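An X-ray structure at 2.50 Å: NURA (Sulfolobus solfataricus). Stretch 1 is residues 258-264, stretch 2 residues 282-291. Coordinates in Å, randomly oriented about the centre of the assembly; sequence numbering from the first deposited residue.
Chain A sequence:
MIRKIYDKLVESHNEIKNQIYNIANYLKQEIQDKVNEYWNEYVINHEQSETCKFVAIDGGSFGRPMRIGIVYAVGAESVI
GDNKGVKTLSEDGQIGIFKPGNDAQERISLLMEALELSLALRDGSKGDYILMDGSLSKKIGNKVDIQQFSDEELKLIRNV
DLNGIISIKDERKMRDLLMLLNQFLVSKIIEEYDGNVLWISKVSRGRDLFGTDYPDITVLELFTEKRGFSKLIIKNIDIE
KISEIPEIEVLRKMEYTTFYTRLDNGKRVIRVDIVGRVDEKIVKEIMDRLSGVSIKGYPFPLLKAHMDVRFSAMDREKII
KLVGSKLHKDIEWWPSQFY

Stretch 1, residues 258-264: TFYTRLD
Stretch 2 (282-291) IVKEIMDRLS

The contact between residues 258-264 and 282-291 of NurA is a small, mainly apolar packing of a strand and the turn after it against a helix, burying 385 Å² in all, with no hydrogen bond crossing between the two stretches. It illustrates how alternation in a strand is matched to the periodicity of a helix. Residues 258-262 are extended, with phi between -108° and -140° and psi between 122° and 163°, and Leu263 leaves the strand at -82/-18. The helix keeps regular i to i+4 bonds, from Ile286 N to Ile282 O (2.8 Å) through Ser291 N to Met287 O (2.8 Å). The axes approach to 10.1 Å and run in broadly the same direction, 40° apart (signed crossing angle -40°). Phe259 CA lies 8.3 Å from Val283 CA, whereas Leu263 CA lies 5.9 Å from Ser291 CA, so the backbones are closer at the C-terminal pairing.

Phe259 and Thr261 point toward the helix, while the side chains of Thr258 and Tyr260 are out of its reach. Phe259 (chi1 p, chi2 -86°) offers a ring face to Val283 (chi1 t): Val283 CG2 sits 3.8 Å from the ring centroid, 15° off the normal, a CH-pi contact. Ile286 (m, t) meets the ring edge, its CG2 4.4 Å from Phe259 CZ. One turn on from Val283, selenomethionine Met287 (m, t, p) starts sideways but brings its end nearer, placing SE 3.2 Å from Thr261 OG1 (chi1 t) and CE 3.5 Å from Arg262 O. These are close van der Waals approaches, not hydrogen bonds; Thr261 OG1 is hydrogen-bonded elsewhere in the structure.

Leu263 (m, t) also starts sideways, yet its CD2 reaches Leu290 CB at 4.1 Å and Met287 CB at 4.3 Å, adding aliphatic packing; Leu290 is m, t. Ser291 (chi1 m) turns its hydroxyl back into the helix, OG donating to Met287 O at 3.0 Å, while Ser291 OG also lies 3.4 Å from Leu263 O.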

ATOM      1  N   THR A 258      23.832  -9.730  11.352  1.00 49.81           N
ATOM      2  CA  THR A 258      23.569  -8.460  10.741  1.00 46.61           C
ATOM      3  C   THR A 258      24.690  -7.498  11.118  1.00 45.50           C
ATOM      4  O   THR A 258      25.200  -7.523  12.231  1.00 46.54           O
ATOM      5  CB  THR A 258      22.186  -7.920  11.166  1.00 46.97           C
ATOM      6  OG1 THR A 258      21.163  -8.875  10.810  1.00 46.41           O
ATOM      7  CG2 THR A 258      21.876  -6.616  10.462  1.00 45.00           C
ATOM      8  N   PHE A 259      25.115  -6.686  10.162  1.00 42.88           N
ATOM      9  CA  PHE A 259      25.836  -5.458  10.482  1.00 41.61           C
ATOM     10  C   PHE A 259      25.359  -4.364   9.550  1.00 40.08           C
ATOM     11  O   PHE A 259      24.754  -4.649   8.521  1.00 39.99           O
ATOM     12  CB  PHE A 259      27.349  -5.637  10.370  1.00 41.55           C
ATOM     13  CG  PHE A 259      27.831  -6.013   9.003  1.00 39.16           C
ATOM     14  CD1 PHE A 259      27.871  -7.330   8.605  1.00 41.15           C
ATOM     15  CD2 PHE A 259      28.284  -5.061   8.130  1.00 38.52           C
ATOM     16  CE1 PHE A 259      28.322  -7.693   7.305  1.00 40.04           C
ATOM     17  CE2 PHE A 259      28.748  -5.420   6.840  1.00 38.15           C
ATOM     18  CZ  PHE A 259      28.750  -6.729   6.438  1.00 37.33           C
ATOM     19  N   TYR A 260      25.648  -3.121   9.926  1.00 38.93           N
ATOM     20  CA  TYR A 260      25.408  -1.949   9.111  1.00 36.63           C
ATOM     21  C   TYR A 260      26.719  -1.436   8.622  1.00 36.50           C
ATOM     22  O   TYR A 260      27.695  -1.406   9.352  1.00 38.54           O
ATOM     23  CB  TYR A 260      24.763  -0.901   9.944  1.00 36.19           C
ATOM     24  CG  TYR A 260      23.387  -1.291  10.352  1.00 38.63           C
ATOM     25  CD1 TYR A 260      22.283  -1.089   9.482  1.00 38.27           C
ATOM     26  CD2 TYR A 260      23.149  -1.858  11.589  1.00 40.48           C
ATOM     27  CE1 TYR A 260      21.001  -1.425   9.859  1.00 39.31           C
ATOM     28  CE2 TYR A 260      21.837  -2.189  11.989  1.00 41.87           C
ATOM     29  CZ  TYR A 260      20.775  -1.983  11.106  1.00 42.63           C
ATOM     30  OH  TYR A 260      19.485  -2.308  11.493  1.00 46.52           O
ATOM     31  N   THR A 261      26.789  -1.037   7.375  1.00 35.88           N
ATOM     32  CA  THR A 261      28.064  -0.549   6.856  1.00 35.27           C
ATOM     33  C   THR A 261      27.751   0.648   5.999  1.00 34.66           C
ATOM     34  O   THR A 261      26.647   0.769   5.464  1.00 34.32           O
ATOM     35  CB  THR A 261      28.812  -1.661   6.013  1.00 35.38           C
ATOM     36  OG1 THR A 261      30.108  -1.195   5.551  1.00 34.49           O
ATOM     37  CG2 THR A 261      27.947  -2.097   4.866  1.00 32.77           C
ATOM     38  N   ARG A 262      28.726   1.551   5.950  1.00 34.69           N
ATOM     39  CA  ARG A 262      28.799   2.622   5.003  1.00 34.33           C
ATOM     40  C   ARG A 262      30.028   2.325   4.219  1.00 34.27           C
ATOM     41  O   ARG A 262      31.104   2.264   4.814  1.00 35.96           O
ATOM     42  CB  ARG A 262      28.963   3.966   5.725  1.00 35.17           C
ATOM     43  CG  ARG A 262      29.190   5.142   4.765  1.00 35.82           C
ATOM     44  CD  ARG A 262      29.311   6.458   5.487  1.00 38.72           C
ATOM     45  NE  ARG A 262      28.081   6.916   6.158  1.00 38.97           N
ATOM     46  CZ  ARG A 262      27.871   6.991   7.478  1.00 39.10           C
ATOM     47  NH1 ARG A 262      28.799   6.621   8.348  1.00 41.89           N
ATOM     48  NH2 ARG A 262      26.706   7.449   7.946  1.00 39.87           N
ATOM     49  N   LEU A 263      29.893   2.173   2.899  1.00 33.92           N
ATOM     50  CA  LEU A 263      31.006   1.772   2.024  1.00 34.31           C
ATOM     51  C   LEU A 263      31.902   2.926   1.632  1.00 36.91           C
ATOM     52  O   LEU A 263      33.036   2.703   1.199  1.00 37.74           O
ATOM     53  CB  LEU A 263      30.499   1.118   0.746  1.00 32.93           C
ATOM     54  CG  LEU A 263      29.678  -0.134   1.054  1.00 31.97           C
ATOM     55  CD1 LEU A 263      28.914  -0.503  -0.149  1.00 29.85           C
ATOM     56  CD2 LEU A 263      30.516  -1.318   1.584  1.00 31.13           C
ATOM     57  N   ASP A 264      31.399   4.148   1.794  1.00 38.88           N
ATOM     58  CA  ASP A 264      32.027   5.347   1.246  1.00 41.05           C
ATOM     59  C   ASP A 264      31.704   6.539   2.144  1.00 42.31           C
ATOM     60  O   ASP A 264      30.533   6.747   2.534  1.00 41.62           O
ATOM     61  CB  ASP A 264      31.490   5.561  -0.151  1.00 41.41           C
ATOM     62  CG  ASP A 264      32.071   6.762  -0.828  1.00 47.23           C
ATOM     63  OD1 ASP A 264      32.922   7.462  -0.229  1.00 51.44           O
ATOM     64  OD2 ASP A 264      31.649   7.017  -1.992  1.00 53.89           O
ATOM     65  N   ILE A 282      36.231 -10.651   8.234  1.00 56.29           N
ATOM     66  CA  ILE A 282      35.305 -10.964   7.151  1.00 54.01           C
ATOM     67  C   ILE A 282      34.535  -9.709   6.744  1.00 51.14           C
ATOM     68  O   ILE A 282      34.486  -9.382   5.553  1.00 50.88           O
ATOM     69  CB  ILE A 282      34.371 -12.160   7.487  1.00 54.38           C
ATOM     70  CG1 ILE A 282      35.203 -13.467   7.534  1.00 56.61           C
ATOM     71  CG2 ILE A 282      33.292 -12.284   6.441  1.00 52.69           C
ATOM     72  CD1 ILE A 282      34.735 -14.551   8.512  1.00 56.36           C
ATOM     73  N   VAL A 283      33.974  -9.001   7.719  1.00 48.98           N
ATOM     74  CA  VAL A 283      33.263  -7.756   7.460  1.00 46.66           C
ATOM     75  C   VAL A 283      34.079  -6.752   6.637  1.00 45.80           C
ATOM     76  O   VAL A 283      33.538  -6.180   5.672  1.00 45.11           O
ATOM     77  CB  VAL A 283      32.823  -7.087   8.779  1.00 47.00           C
ATOM     78  CG1 VAL A 283      32.652  -5.602   8.614  1.00 45.27           C
ATOM     79  CG2 VAL A 283      31.546  -7.715   9.269  1.00 47.09           C
ATOM     80  N   LYS A 284      35.350  -6.535   7.014  1.00 45.16           N
ATOM     81  CA  LYS A 284      36.246  -5.631   6.289  1.00 44.73           C
ATOM     82  C   LYS A 284      36.582  -6.158   4.879  1.00 45.00           C
ATOM     83  O   LYS A 284      36.720  -5.369   3.913  1.00 44.67           O
ATOM     84  CB  LYS A 284      37.558  -5.411   7.050  1.00 46.19           C
ATOM     85  CG  LYS A 284      37.510  -4.450   8.223  1.00 45.99           C
ATOM     86  CD  LYS A 284      38.742  -4.584   9.099  1.00 48.00           C
ATOM     87  CE  LYS A 284      38.690  -3.677  10.340  1.00 49.25           C
ATOM     88  NZ  LYS A 284      39.734  -3.988  11.348  1.00 50.21           N
ATOM     89  N   GLU A 285      36.723  -7.475   4.746  1.00 45.37           N
ATOM     90  CA  GLU A 285      36.899  -8.064   3.408  1.00 45.82           C
ATOM     91  C   GLU A 285      35.640  -7.838   2.559  1.00 43.73           C
ATOM     92  O   GLU A 285      35.743  -7.521   1.380  1.00 42.95           O
ATOM     93  CB  GLU A 285      37.216  -9.565   3.479  1.00 47.62           C
ATOM     94  CG  GLU A 285      38.588  -9.909   4.094  1.00 51.26           C
ATOM     95  CD  GLU A 285      38.826 -11.424   4.197  1.00 56.98           C
ATOM     96  OE1 GLU A 285      38.020 -12.221   3.617  1.00 60.96           O
ATOM     97  OE2 GLU A 285      39.824 -11.820   4.847  1.00 58.93           O
ATOM     98  N   ILE A 286      34.457  -7.995   3.164  1.00 42.11           N
ATOM     99  CA  ILE A 286      33.214  -7.824   2.418  1.00 40.84           C
ATOM    100  C   ILE A 286      33.016  -6.357   2.014  1.00 40.15           C
ATOM    101  O   ILE A 286      32.524  -6.080   0.921  1.00 40.10           O
ATOM    102  CB  ILE A 286      31.972  -8.310   3.214  1.00 40.95           C
ATOM    103  CG1 ILE A 286      31.925  -9.844   3.282  1.00 41.90           C
ATOM    104  CG2 ILE A 286      30.665  -7.796   2.594  1.00 36.81           C
ATOM    105  CD1 ILE A 286      30.853 -10.346   4.265  1.00 40.98           C
HETATM  106  N   MSE A 287      33.386  -5.425   2.888  1.00 39.38           N
HETATM  107  CA  MSE A 287      33.310  -4.022   2.538  1.00 38.78           C
HETATM  108  C   MSE A 287      34.247  -3.695   1.379  1.00 39.78           C
HETATM  109  O   MSE A 287      33.884  -3.009   0.448  1.00 39.38           O
HETATM  110  CB  MSE A 287      33.697  -3.164   3.741  1.00 38.97           C
HETATM  111  CG  MSE A 287      32.654  -3.160   4.815  1.00 38.10           C
HETATM  112 SE   MSE A 287      33.139  -2.063   6.319  1.00 40.38          SE
HETATM  113  CE  MSE A 287      33.426  -0.317   5.526  1.00 37.56           C
ATOM    114  N   ASP A 288      35.476  -4.180   1.474  1.00 41.91           N
ATOM    115  CA  ASP A 288      36.537  -3.845   0.520  1.00 43.18           C
ATOM    116  C   ASP A 288      36.174  -4.324  -0.852  1.00 43.29           C
ATOM    117  O   ASP A 288      36.277  -3.582  -1.819  1.00 44.30           O
ATOM    118  CB  ASP A 288      37.850  -4.471   0.967  1.00 44.51           C
ATOM    119  CG  ASP A 288      38.544  -3.669   2.059  1.00 46.47           C
ATOM    120  OD1 ASP A 288      38.040  -2.560   2.370  1.00 48.53           O
ATOM    121  OD2 ASP A 288      39.585  -4.149   2.607  1.00 47.23           O
ATOM    122  N   ARG A 289      35.705  -5.563  -0.920  1.00 43.28           N
ATOM    123  CA  ARG A 289      35.195  -6.161  -2.157  1.00 42.90           C
ATOM    124  C   ARG A 289      33.922  -5.501  -2.710  1.00 40.91           C
ATOM    125  O   ARG A 289      33.804  -5.276  -3.918  1.00 40.23           O
ATOM    126  CB  ARG A 289      34.964  -7.660  -1.933  1.00 43.56           C
ATOM    127  CG  ARG A 289      36.240  -8.423  -1.652  1.00 45.84           C
ATOM    128  CD  ARG A 289      35.944  -9.692  -0.936  1.00 50.10           C
ATOM    129  NE  ARG A 289      37.116 -10.565  -0.835  1.00 56.11           N
ATOM    130  CZ  ARG A 289      37.163 -11.690  -0.120  1.00 61.98           C
ATOM    131  NH1 ARG A 289      36.123 -12.101   0.601  1.00 63.44           N
ATOM    132  NH2 ARG A 289      38.268 -12.411  -0.107  1.00 68.05           N
ATOM    133  N   LEU A 290      32.964  -5.197  -1.846  1.00 39.52           N
ATOM    134  CA  LEU A 290      31.779  -4.449  -2.306  1.00 38.91           C
ATOM    135  C   LEU A 290      32.125  -3.050  -2.815  1.00 40.19           C
ATOM    136  O   LEU A 290      31.517  -2.591  -3.789  1.00 40.62           O
ATOM    137  CB  LEU A 290      30.757  -4.274  -1.213  1.00 37.61           C
ATOM    138  CG  LEU A 290      29.959  -5.498  -0.850  1.00 36.07           C
ATOM    139  CD1 LEU A 290      29.267  -5.253   0.477  1.00 29.81           C
ATOM    140  CD2 LEU A 290      29.008  -5.796  -2.011  1.00 34.91           C
ATOM    141  N   SER A 291      33.071  -2.374  -2.153  1.00 40.36           N
ATOM    142  CA  SER A 291      33.474  -1.038  -2.571  1.00 41.41           C
ATOM    143  C   SER A 291      33.949  -1.037  -4.039  1.00 42.81           C
ATOM    144  O   SER A 291      33.773  -0.061  -4.759  1.00 44.47           O
ATOM    145  CB  SER A 291      34.546  -0.446  -1.620  1.00 42.57           C
ATOM    146  OG  SER A 291      34.036  -0.130  -0.300  1.00 41.12           O
TER